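Local coordinates for viral protein F93 (Sulfolobus turreted icosahedral virus, PDB 2CO5), which probably binds DNA as a winged-helix protein of a hyperthermophilic archaeal virus, working as a dimer, at residues Y6-K16 with E80-F88. Sequence-based numbering, arbitrary orientation.
Sequences YMRINYYIILK and EFEELHEFF
One face of the F87 ring carries the sulfur of M7: SD stands 3.6 Å from the ring centroid, almost straight above it, a Met-aromatic contact. With its chain extended beyond CG, M7 runs across that face. The neighbouring F88 ring has F87 CD2 over one face and I9 CD1 over the opposite one, displaced toward the rim, while R8 N lies at its edge. Y12 leaves helix 9-16 with CG anti to the backbone N (chi1 174°) and drops as a knob among F81, L84, H85 and F88, its CB 3.9 Å from F88 CE1. L84 CB sits at the edge of the Y12 ring; the F81 ring is nearly parallel to that ring, at 16°, but slid so far aside that the two barely overlap. L84 also bridges M7 and L15, its CD2 3.7 Å from M7 CG and its CD1 3.9 Å from L15 CD2. Y12 OH and H85 ND1 share a hydrogen bond of 3.1 Å. F81 packs on L15 CB and K16 CD. Beside this, E80's carboxylate lies at the edge of the Y6 ring, and a water links E80 OE2 to Y6 N, while Y6 OH bonds to D57. The F88 side chain also packs on V92 of the second subunit. Segments 9-16 and 80-88 run 126° apart in their N-to-C directions. Aromatic and aliphatic side chains chiefly join the first helix and the turn leading into it to the chain's last helix, with few polar links: the Y12–H85 bond and the water between Y6 and E80.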
loop_
_atom_site.group_PDB
_atom_site.type_symbol
_atom_site.label_atom_id
_atom_site.label_comp_id
_atom_site.label_asym_id
_atom_site.label_seq_id
_atom_site.Cartn_x
_atom_site.Cartn_y
_atom_site.Cartn_z
ATOM N N TYR B 6 -5.079 -2.768 -6.792
ATOM C CA TYR B 6 -5.033 -1.334 -6.503
ATOM C C TYR B 6 -4.557 -1.002 -5.080
ATOM O O TYR B 6 -4.496 0.175 -4.704
ATOM C CB TYR B 6 -6.375 -0.678 -6.820
ATOM C CG TYR B 6 -6.736 -0.699 -8.302
ATOM C CD1 TYR B 6 -8.018 -1.043 -8.720
ATOM C CD2 TYR B 6 -5.792 -0.374 -9.285
ATOM C CE1 TYR B 6 -8.360 -1.060 -10.079
ATOM C CE2 TYR B 6 -6.121 -0.387 -10.649
ATOM C CZ TYR B 6 -7.408 -0.731 -11.039
ATOM O OH TYR B 6 -7.740 -0.760 -12.380
ATOM N N MET B 7 -4.168 -2.025 -4.311
ATOM C CA MET B 7 -3.663 -1.820 -2.953
ATOM C C MET B 7 -2.198 -1.421 -3.009
ATOM O O MET B 7 -1.308 -2.134 -2.556
ATOM C CB MET B 7 -3.909 -3.053 -2.079
ATOM C CG MET B 7 -5.400 -3.329 -1.927
ATOM S SD MET B 7 -5.844 -4.732 -0.906
ATOM C CE MET B 7 -7.634 -4.598 -0.932
ATOM N N ARG B 8 -1.983 -0.259 -3.606
ATOM C CA ARG B 8 -0.686 0.382 -3.726
ATOM C C ARG B 8 -0.921 1.849 -3.399
ATOM O O ARG B 8 -1.954 2.411 -3.776
ATOM C CB ARG B 8 -0.150 0.234 -5.150
ATOM C CG ARG B 8 0.060 -1.213 -5.569
ATOM C CD ARG B 8 0.323 -1.324 -7.060
ATOM N NE ARG B 8 1.582 -0.698 -7.465
ATOM C CZ ARG B 8 1.975 -0.530 -8.728
ATOM N NH1 ARG B 8 1.216 -0.942 -9.737
ATOM N NH2 ARG B 8 3.136 0.055 -8.989
ATOM N N ILE B 9 0.027 2.461 -2.703
ATOM C CA ILE B 9 -0.142 3.803 -2.181
ATOM C C ILE B 9 -0.384 4.826 -3.305
ATOM O O ILE B 9 -1.159 5.757 -3.136
ATOM C CB ILE B 9 1.053 4.204 -1.271
ATOM C CG1 ILE B 9 0.606 5.230 -0.226
ATOM C CG2 ILE B 9 2.249 4.698 -2.092
ATOM C CD1 ILE B 9 -0.397 4.675 0.766
ATOM N N ASN B 10 0.248 4.624 -4.459
ATOM C CA ASN B 10 0.128 5.577 -5.555
ATOM C C ASN B 10 -1.266 5.574 -6.179
ATOM O O ASN B 10 -1.755 6.623 -6.604
ATOM C CB ASN B 10 1.210 5.328 -6.607
ATOM C CG ASN B 10 2.561 5.902 -6.205
ATOM O OD1 ASN B 10 3.576 5.664 -6.867
ATOM N ND2 ASN B 10 2.577 6.679 -5.135
ATOM N N TYR B 11 -1.909 4.404 -6.215
ATOM C CA TYR B 11 -3.300 4.316 -6.654
ATOM C C TYR B 11 -4.214 5.016 -5.658
ATOM O O TYR B 11 -5.091 5.768 -6.054
ATOM C CB TYR B 11 -3.752 2.862 -6.831
ATOM C CG TYR B 11 -3.294 2.195 -8.116
ATOM C CD1 TYR B 11 -3.524 2.787 -9.356
ATOM C CD2 TYR B 11 -2.669 0.961 -8.093
ATOM C CE1 TYR B 11 -3.130 2.167 -10.534
ATOM C CE2 TYR B 11 -2.277 0.324 -9.271
ATOM C CZ TYR B 11 -2.512 0.931 -10.481
ATOM O OH TYR B 11 -2.109 0.324 -11.643
ATOM N N TYR B 12 -4.006 4.764 -4.368
ATOM C CA TYR B 12 -4.795 5.422 -3.329
ATOM C C TYR B 12 -4.649 6.932 -3.434
ATOM O O TYR B 12 -5.629 7.663 -3.409
ATOM C CB TYR B 12 -4.373 4.958 -1.933
ATOM C CG TYR B 12 -5.070 5.726 -0.831
ATOM C CD1 TYR B 12 -6.390 5.439 -0.488
ATOM C CD2 TYR B 12 -4.421 6.761 -0.154
ATOM C CE1 TYR B 12 -7.043 6.149 0.509
ATOM C CE2 TYR B 12 -5.066 7.481 0.838
ATOM C CZ TYR B 12 -6.384 7.169 1.163
ATOM O OH TYR B 12 -7.035 7.863 2.149
ATOM N N ILE B 13 -3.414 7.390 -3.569
ATOM C CA ILE B 13 -3.135 8.808 -3.676
ATOM C C ILE B 13 -3.827 9.455 -4.880
ATOM O O ILE B 13 -4.409 10.530 -4.752
ATOM C CB ILE B 13 -1.619 9.059 -3.727
ATOM C CG1 ILE B 13 -1.020 8.855 -2.338
ATOM C CG2 ILE B 13 -1.333 10.450 -4.228
ATOM C CD1 ILE B 13 0.475 8.729 -2.334
ATOM N N ILE B 14 -3.775 8.800 -6.040
ATOM C CA ILE B 14 -4.451 9.305 -7.237
ATOM C C ILE B 14 -5.959 9.443 -7.002
ATOM O O ILE B 14 -6.539 10.495 -7.279
ATOM C CB ILE B 14 -4.213 8.398 -8.467
ATOM C CG1 ILE B 14 -2.760 8.532 -8.958
ATOM C CG2 ILE B 14 -5.185 8.756 -9.582
ATOM C CD1 ILE B 14 -2.357 7.512 -10.006
ATOM N N LEU B 15 -6.581 8.381 -6.497
ATOM C CA LEU B 15 -8.027 8.385 -6.210
ATOM C C LEU B 15 -8.415 9.416 -5.149
ATOM O O LEU B 15 -9.481 10.026 -5.229
ATOM C CB LEU B 15 -8.492 6.987 -5.772
ATOM C CG LEU B 15 -9.020 6.042 -6.860
ATOM C CD1 LEU B 15 -8.348 6.290 -8.187
ATOM C CD2 LEU B 15 -8.893 4.576 -6.444
ATOM N N LYS B 16 -7.554 9.597 -4.151
ATOM C CA LYS B 16 -7.825 10.537 -3.068
ATOM C C LYS B 16 -7.807 11.977 -3.580
ATOM O O LYS B 16 -8.618 12.799 -3.146
ATOM C CB LYS B 16 -6.818 10.345 -1.927
ATOM C CG LYS B 16 -6.999 11.273 -0.705
ATOM C CD LYS B 16 -8.332 11.088 -0.030
ATOM C CE LYS B 16 -8.444 11.947 1.230
ATOM N NZ LYS B 16 -9.850 12.019 1.718
ATOM N N GLU B 80 -14.235 1.859 -5.333
ATOM C CA GLU B 80 -12.862 1.363 -5.162
ATOM C C GLU B 80 -12.078 2.204 -4.166
ATOM O O GLU B 80 -11.313 1.665 -3.362
ATOM C CB GLU B 80 -12.117 1.336 -6.503
ATOM C CG GLU B 80 -10.677 0.791 -6.428
ATOM C CD GLU B 80 -10.613 -0.681 -6.048
ATOM O OE1 GLU B 80 -11.409 -1.477 -6.593
ATOM O OE2 GLU B 80 -9.758 -1.046 -5.215
ATOM N N PHE B 81 -12.265 3.519 -4.222
ATOM C CA PHE B 81 -11.615 4.426 -3.276
ATOM C C PHE B 81 -12.032 4.109 -1.844
ATOM O O PHE B 81 -11.196 4.055 -0.940
ATOM C CB PHE B 81 -11.949 5.889 -3.596
ATOM C CG PHE B 81 -11.571 6.847 -2.496
ATOM C CD1 PHE B 81 -10.243 7.169 -2.266
ATOM C CD2 PHE B 81 -12.546 7.407 -1.674
ATOM C CE1 PHE B 81 -9.887 8.044 -1.242
ATOM C CE2 PHE B 81 -12.199 8.283 -0.651
ATOM C CZ PHE B 81 -10.868 8.601 -0.435
ATOM N N GLU B 82 -13.329 3.908 -1.647
ATOM C CA GLU B 82 -13.853 3.593 -0.331
ATOM C C GLU B 82 -13.267 2.282 0.174
ATOM O O GLU B 82 -12.857 2.185 1.334
ATOM C CB GLU B 82 -15.381 3.545 -0.364
ATOM C CG GLU B 82 -16.019 4.920 -0.538
ATOM C CD GLU B 82 -17.532 4.870 -0.749
ATOM O OE1 GLU B 82 -18.134 3.786 -0.580
ATOM O OE2 GLU B 82 -18.113 5.923 -1.092
ATOM N N GLU B 83 -13.206 1.283 -0.703
ATOM C CA GLU B 83 -12.558 0.017 -0.368
ATOM C C GLU B 83 -11.082 0.201 -0.001
ATOM O O GLU B 83 -10.619 -0.335 1.004
ATOM C CB GLU B 83 -12.680 -0.980 -1.519
ATOM C CG GLU B 83 -14.097 -1.468 -1.765
ATOM C CD GLU B 83 -14.153 -2.601 -2.771
ATOM O OE1 GLU B 83 -13.441 -3.613 -2.566
ATOM O OE2 GLU B 83 -14.913 -2.481 -3.761
ATOM N N LEU B 84 -10.351 0.958 -0.816
ATOM C CA LEU B 84 -8.927 1.192 -0.565
ATOM C C LEU B 84 -8.690 1.981 0.713
ATOM O O LEU B 84 -7.768 1.685 1.470
ATOM C CB LEU B 84 -8.281 1.942 -1.727
ATOM C CG LEU B 84 -7.893 1.144 -2.966
ATOM C CD1 LEU B 84 -7.255 2.086 -3.979
ATOM C CD2 LEU B 84 -6.940 0.014 -2.605
ATOM N N HIS B 85 -9.517 2.998 0.930
ATOM C CA HIS B 85 -9.417 3.831 2.113
ATOM C C HIS B 85 -9.611 3.010 3.378
ATOM O O HIS B 85 -8.879 3.182 4.360
ATOM C CB HIS B 85 -10.449 4.960 2.070
ATOM C CG HIS B 85 -10.448 5.811 3.298
ATOM N ND1 HIS B 85 -9.308 6.426 3.770
ATOM C CD2 HIS B 85 -11.436 6.128 4.168
ATOM C CE1 HIS B 85 -9.594 7.093 4.874
ATOM N NE2 HIS B 85 -10.879 6.929 5.137
ATOM N N GLU B 86 -10.603 2.130 3.366
ATOM C CA GLU B 86 -10.854 1.278 4.525
ATOM C C GLU B 86 -9.706 0.299 4.723
ATOM O O GLU B 86 -9.280 0.065 5.848
ATOM C CB GLU B 86 -12.181 0.529 4.389
ATOM C CG GLU B 86 -13.423 1.423 4.471
ATOM C CD GLU B 86 -13.492 2.245 5.749
ATOM O OE1 GLU B 86 -13.389 1.657 6.847
ATOM O OE2 GLU B 86 -13.653 3.481 5.648
ATOM N N PHE B 87 -9.193 -0.257 3.626
ATOM C CA PHE B 87 -8.066 -1.184 3.702
ATOM C C PHE B 87 -6.837 -0.523 4.356
ATOM O O PHE B 87 -6.295 -1.041 5.339
ATOM C CB PHE B 87 -7.707 -1.717 2.312
ATOM C CG PHE B 87 -6.378 -2.415 2.270
ATOM C CD1 PHE B 87 -6.254 -3.723 2.723
ATOM C CD2 PHE B 87 -5.246 -1.755 1.811
ATOM C CE1 PHE B 87 -5.027 -4.367 2.702
ATOM C CE2 PHE B 87 -4.020 -2.388 1.782
ATOM C CZ PHE B 87 -3.908 -3.700 2.231
ATOM N N PHE B 88 -6.411 0.615 3.813
ATOM C CA PHE B 88 -5.212 1.306 4.314
ATOM C C PHE B 88 -5.385 1.829 5.737
ATOM O O PHE B 88 -4.454 1.791 6.534
ATOM C CB PHE B 88 -4.790 2.442 3.372
ATOM C CG PHE B 88 -3.970 1.977 2.190
ATOM C CD1 PHE B 88 -4.485 2.016 0.904
ATOM C CD2 PHE B 88 -2.685 1.497 2.374
ATOM C CE1 PHE B 88 -3.740 1.584 -0.171
ATOM C CE2 PHE B 88 -1.930 1.060 1.298
ATOM C CZ PHE B 88 -2.466 1.102 0.018
HETATM O O HOH W 1 -8.024 -3.533 -6.116
#